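Local structure of acyl-CoA dehydrogenase (Geobacillus kaustophilus, 2PG0) at residues S86-V89 with G90-L93; S323-K326 with W327-E331. The protein is an FAD-dependent acyl-CoA dehydrogenase that probably introduces a double bond between the alpha and beta carbons of thioester-bound acyl chains. All coordinates share one frame; numbering follows the deposited sequence.

Contact 1 (S86-V89 with G90-L93); sequences SSLV and GIGL
Leu88 and Val89 meet Ile91 and Leu93 where a 3-10 turn runs into the first turn of helix 89-105, in the all-helical N-terminal domain of the acyl-CoA dehydrogenase fold. The 3-10 pattern of three-residue bonds, seen in Val89 N to Ser86 O (3.1 Å), recurs when Ile91 N donates to Leu88 O at 3.1 Å. That donor sits well above the carbonyl plane, 45° out of it. One residue on, the bonding turns alpha-helical, with Leu93 N reaching Val89 O at 2.9 Å. Two waters bridge the change of pitch: one donates to Ser87 O and weakly accepts from Gly90 N, while the other donates to Leu88 O (3.0 Å) and accepts from Gly92 N (2.8 Å). Leu88 O therefore takes two protons.

Alongside this backbone, Leu88 and Ile91 point the same way and touch flank to flank, CD2 of Leu88 lying 3.6 Å from CD1 of Ile91. Leu88 CG and Ile91 CG1 are both anti to their own carbonyl carbons (chi1 -78° and -68°), and the pair packs the helix start against Phe46 of helix 44-52 and Leu81 of helix 71-84. The Leu93 side chain instead lies near those of Ile127 and Thr162, about 5 Å from the bound FAD. Water thus serves the amides of Gly90 and Gly92, whose nearby carbonyls are poorly angled for a direct bond.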
loop_
_atom_site.group_PDB
_atom_site.type_symbol
_atom_site.label_atom_id
_atom_site.label_comp_id
_atom_site.label_asym_id
_atom_site.label_seq_id
_atom_site.Cartn_x
_atom_site.Cartn_y
_atom_site.Cartn_z
ATOM N N SER A 86 14.707 -22.046 -5.205
ATOM C CA SER A 86 13.539 -22.557 -4.491
ATOM C C SER A 86 13.167 -23.991 -4.859
ATOM O O SER A 86 12.448 -24.647 -4.113
ATOM C CB SER A 86 12.334 -21.634 -4.744
ATOM O OG SER A 86 12.627 -20.312 -4.344
ATOM N N SER A 87 13.641 -24.488 -6.000
ATOM C CA SER A 87 13.361 -25.879 -6.375
ATOM C C SER A 87 14.017 -26.881 -5.433
ATOM O O SER A 87 13.687 -28.064 -5.452
ATOM C CB SER A 87 13.740 -26.159 -7.831
ATOM O OG SER A 87 12.811 -25.558 -8.723
ATOM N N LEU A 88 14.931 -26.396 -4.600
ATOM C CA LEU A 88 15.601 -27.240 -3.613
ATOM C C LEU A 88 14.838 -27.405 -2.289
ATOM O O LEU A 88 15.340 -28.045 -1.351
ATOM C CB LEU A 88 17.021 -26.728 -3.381
ATOM C CG LEU A 88 17.957 -27.142 -4.525
ATOM C CD1 LEU A 88 19.158 -26.217 -4.579
ATOM C CD2 LEU A 88 18.392 -28.610 -4.416
ATOM N N VAL A 89 13.621 -26.854 -2.227
ATOM C CA VAL A 89 12.793 -26.924 -1.008
ATOM C C VAL A 89 12.470 -28.340 -0.549
ATOM O O VAL A 89 12.146 -28.550 0.620
ATOM C CB VAL A 89 11.455 -26.149 -1.142
ATOM C CG1 VAL A 89 11.716 -24.643 -1.185
ATOM C CG2 VAL A 89 10.624 -26.650 -2.338
ATOM N N GLY A 90 12.544 -29.296 -1.474
ATOM C CA GLY A 90 12.291 -30.707 -1.164
ATOM C C GLY A 90 13.265 -31.280 -0.154
ATOM O O GLY A 90 12.924 -32.208 0.586
ATOM N N ILE A 91 14.475 -30.720 -0.110
ATOM C CA ILE A 91 15.471 -31.149 0.880
ATOM C C ILE A 91 15.086 -30.709 2.291
ATOM O O ILE A 91 15.068 -31.532 3.211
ATOM C CB ILE A 91 16.895 -30.694 0.511
ATOM C CG1 ILE A 91 17.349 -31.440 -0.742
ATOM C CG2 ILE A 91 17.862 -30.951 1.683
ATOM C CD1 ILE A 91 18.459 -30.779 -1.491
ATOM N N GLY A 92 14.774 -29.418 2.453
ATOM C CA GLY A 92 14.277 -28.889 3.725
ATOM C C GLY A 92 13.010 -29.596 4.174
ATOM O O GLY A 92 12.810 -29.827 5.363
ATOM N N LEU A 93 12.156 -29.947 3.214
ATOM C CA LEU A 93 10.944 -30.715 3.510
ATOM C C LEU A 93 11.291 -32.094 4.104
ATOM O O LEU A 93 10.785 -32.472 5.168
ATOM C CB LEU A 93 10.061 -30.843 2.257
ATOM C CG LEU A 93 8.888 -31.822 2.395
ATOM C CD1 LEU A 93 7.657 -31.119 2.899
ATOM C CD2 LEU A 93 8.605 -32.517 1.081
HETATM O O HOH W 1 13.810 -30.334 -4.054
HETATM O O HOH W 2 15.575 -26.971 1.458
#

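Contact 2 (S323-K326 with W327-E331); sequences SMAK and WWITE
Main-chain bonds carry most of the contact between Ser323-Lys326 and Trp327-Glu331, about two and a half turns of helix 319-343 in the C-terminal helical domain. Trp327 N donates to Ser323 O in a nearly straight bond (3.1 Å, 173° at the hydrogen), Trp328 N to Met324 O at 3.0 Å and Ile329 N to Ala325 O at 3.0 Å. The next step is longer: Thr330 N stands 3.3 Å from Lys326 O, above the carbonyl plane.

Packing of side chains comes second. The Trp327 indole lies back along the preceding turn, with Ser323 O near its plane at the edge, 3.3 Å from CD1, and Met324 O over one face. Its NE1 bonds Thr296 of the second subunit, and Lys376 makes a cation-pi contact with the ring. Apolar contact is slight, with Ala325 CB 4.3 Å from Ile329 CD1.

Polar side chains form the third group. The hydroxyl of Thr330 folds back over its own backbone (chi1 59°); OG1 lies 2.8 Å from Lys326 O and is hydrogen-bonded to Asn372 ND2. Lys326 bends at chi2 (-83°), and NZ of this buried residue is held by Asn372 OD1 and the carbonyls of Ser365 and Gly370. Such an oxygen-lined setting would probably favour the charged ammonium, which together with Thr330 binds this helix to the segment carrying the FAD-binding residues Thr371 and Glu373.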
loop_
_atom_site.group_PDB
_atom_site.type_symbol
_atom_site.label_atom_id
_atom_site.label_comp_id
_atom_site.label_asym_id
_atom_site.label_seq_id
_atom_site.Cartn_x
_atom_site.Cartn_y
_atom_site.Cartn_z
ATOM N N SER A 323 3.330 -17.742 12.650
ATOM C CA SER A 323 2.276 -17.396 11.690
ATOM C C SER A 323 2.465 -15.975 11.163
ATOM O O SER A 323 2.303 -15.727 9.960
ATOM C CB SER A 323 0.892 -17.572 12.321
ATOM O OG SER A 323 0.697 -18.931 12.698
ATOM N N MET A 324 2.820 -15.061 12.070
ATOM C CA MET A 324 3.234 -13.694 11.720
ATOM C C MET A 324 4.410 -13.698 10.745
ATOM O O MET A 324 4.364 -13.068 9.680
ATOM C CB MET A 324 3.634 -12.927 12.993
ATOM C CG MET A 324 2.458 -12.473 13.861
ATOM S SD MET A 324 2.961 -11.628 15.383
ATOM C CE MET A 324 1.346 -11.070 15.950
ATOM N N ALA A 325 5.468 -14.411 11.123
ATOM C CA ALA A 325 6.669 -14.516 10.299
ATOM C C ALA A 325 6.336 -15.051 8.901
ATOM O O ALA A 325 6.722 -14.454 7.895
ATOM C CB ALA A 325 7.715 -15.398 11.000
ATOM N N LYS A 326 5.569 -16.138 8.847
ATOM C CA LYS A 326 5.217 -16.774 7.576
ATOM C C LYS A 326 4.476 -15.837 6.616
ATOM O O LYS A 326 4.892 -15.683 5.475
ATOM C CB LYS A 326 4.415 -18.055 7.820
ATOM C CG LYS A 326 4.356 -19.012 6.622
ATOM C CD LYS A 326 3.259 -18.584 5.644
ATOM C CE LYS A 326 3.093 -19.574 4.521
ATOM N NZ LYS A 326 2.127 -19.115 3.502
ATOM N N TRP A 327 3.378 -15.223 7.056
ATOM C CA TRP A 327 2.609 -14.399 6.131
ATOM C C TRP A 327 3.333 -13.106 5.771
ATOM O O TRP A 327 3.396 -12.737 4.599
ATOM C CB TRP A 327 1.153 -14.162 6.604
ATOM C CG TRP A 327 0.925 -12.964 7.493
ATOM C CD1 TRP A 327 0.788 -12.965 8.850
ATOM C CD2 TRP A 327 0.784 -11.594 7.077
ATOM N NE1 TRP A 327 0.585 -11.684 9.311
ATOM C CE2 TRP A 327 0.580 -10.822 8.243
ATOM C CE3 TRP A 327 0.826 -10.948 5.836
ATOM C CZ2 TRP A 327 0.413 -9.434 8.205
ATOM C CZ3 TRP A 327 0.656 -9.561 5.793
ATOM C CH2 TRP A 327 0.456 -8.822 6.975
ATOM N N TRP A 328 3.895 -12.429 6.766
ATOM C CA TRP A 328 4.484 -11.118 6.517
ATOM C C TRP A 328 5.742 -11.198 5.652
ATOM O O TRP A 328 5.905 -10.399 4.735
ATOM C CB TRP A 328 4.763 -10.364 7.818
ATOM C CG TRP A 328 5.082 -8.928 7.556
ATOM C CD1 TRP A 328 4.193 -7.883 7.490
ATOM C CD2 TRP A 328 6.377 -8.371 7.297
ATOM N NE1 TRP A 328 4.862 -6.713 7.220
ATOM C CE2 TRP A 328 6.202 -6.981 7.097
ATOM C CE3 TRP A 328 7.673 -8.908 7.237
ATOM C CZ2 TRP A 328 7.274 -6.122 6.833
ATOM C CZ3 TRP A 328 8.739 -8.055 6.976
ATOM C CH2 TRP A 328 8.532 -6.675 6.778
ATOM N N ILE A 329 6.605 -12.170 5.937
ATOM C CA ILE A 329 7.851 -12.334 5.177
ATOM C C ILE A 329 7.576 -12.788 3.735
ATOM O O ILE A 329 8.222 -12.314 2.797
ATOM C CB ILE A 329 8.884 -13.244 5.893
ATOM C CG1 ILE A 329 9.365 -12.574 7.187
ATOM C CG2 ILE A 329 10.102 -13.491 4.996
ATOM C CD1 ILE A 329 10.190 -13.487 8.118
ATOM N N THR A 330 6.619 -13.694 3.553
ATOM C CA THR A 330 6.274 -14.120 2.192
ATOM C C THR A 330 5.701 -12.960 1.364
ATOM O O THR A 330 6.095 -12.774 0.210
ATOM C CB THR A 330 5.379 -15.383 2.142
ATOM O OG1 THR A 330 4.144 -15.157 2.847
ATOM C CG2 THR A 330 6.119 -16.602 2.714
ATOM N N GLU A 331 4.793 -12.169 1.947
ATOM C CA GLU A 331 4.278 -10.978 1.251
ATOM C C GLU A 331 5.391 -9.974 0.960
ATOM O O GLU A 331 5.431 -9.395 -0.120
ATOM C CB GLU A 331 3.142 -10.296 2.020
ATOM C CG GLU A 331 1.848 -11.105 2.100
ATOM C CD GLU A 331 1.263 -11.518 0.736
ATOM O OE1 GLU A 331 1.511 -10.849 -0.289
ATOM O OE2 GLU A 331 0.523 -12.523 0.706
#

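Overall arrangement
After helices 12-28, 33-39, 44-52 and 71-84, the chain reaches contact 1, which forms where the short connection runs into helix 89-105; it closes no long loop, since its segments are consecutive. The chain then runs through the beta-strand middle region and back into helices before contact 2, equally local, forms within helix 319-343. The two therefore lie in series, neither nesting nor crossing. Contacts 1 and 2 have centres about 18 Å apart and do not touch. Contact 1 packs among N-terminal helices and is bonded to loops of the middle domain near the flavin, whereas contact 2 sets a C-terminal helix against helices 237-273, 285-313 and 372-382 and against a second subunit.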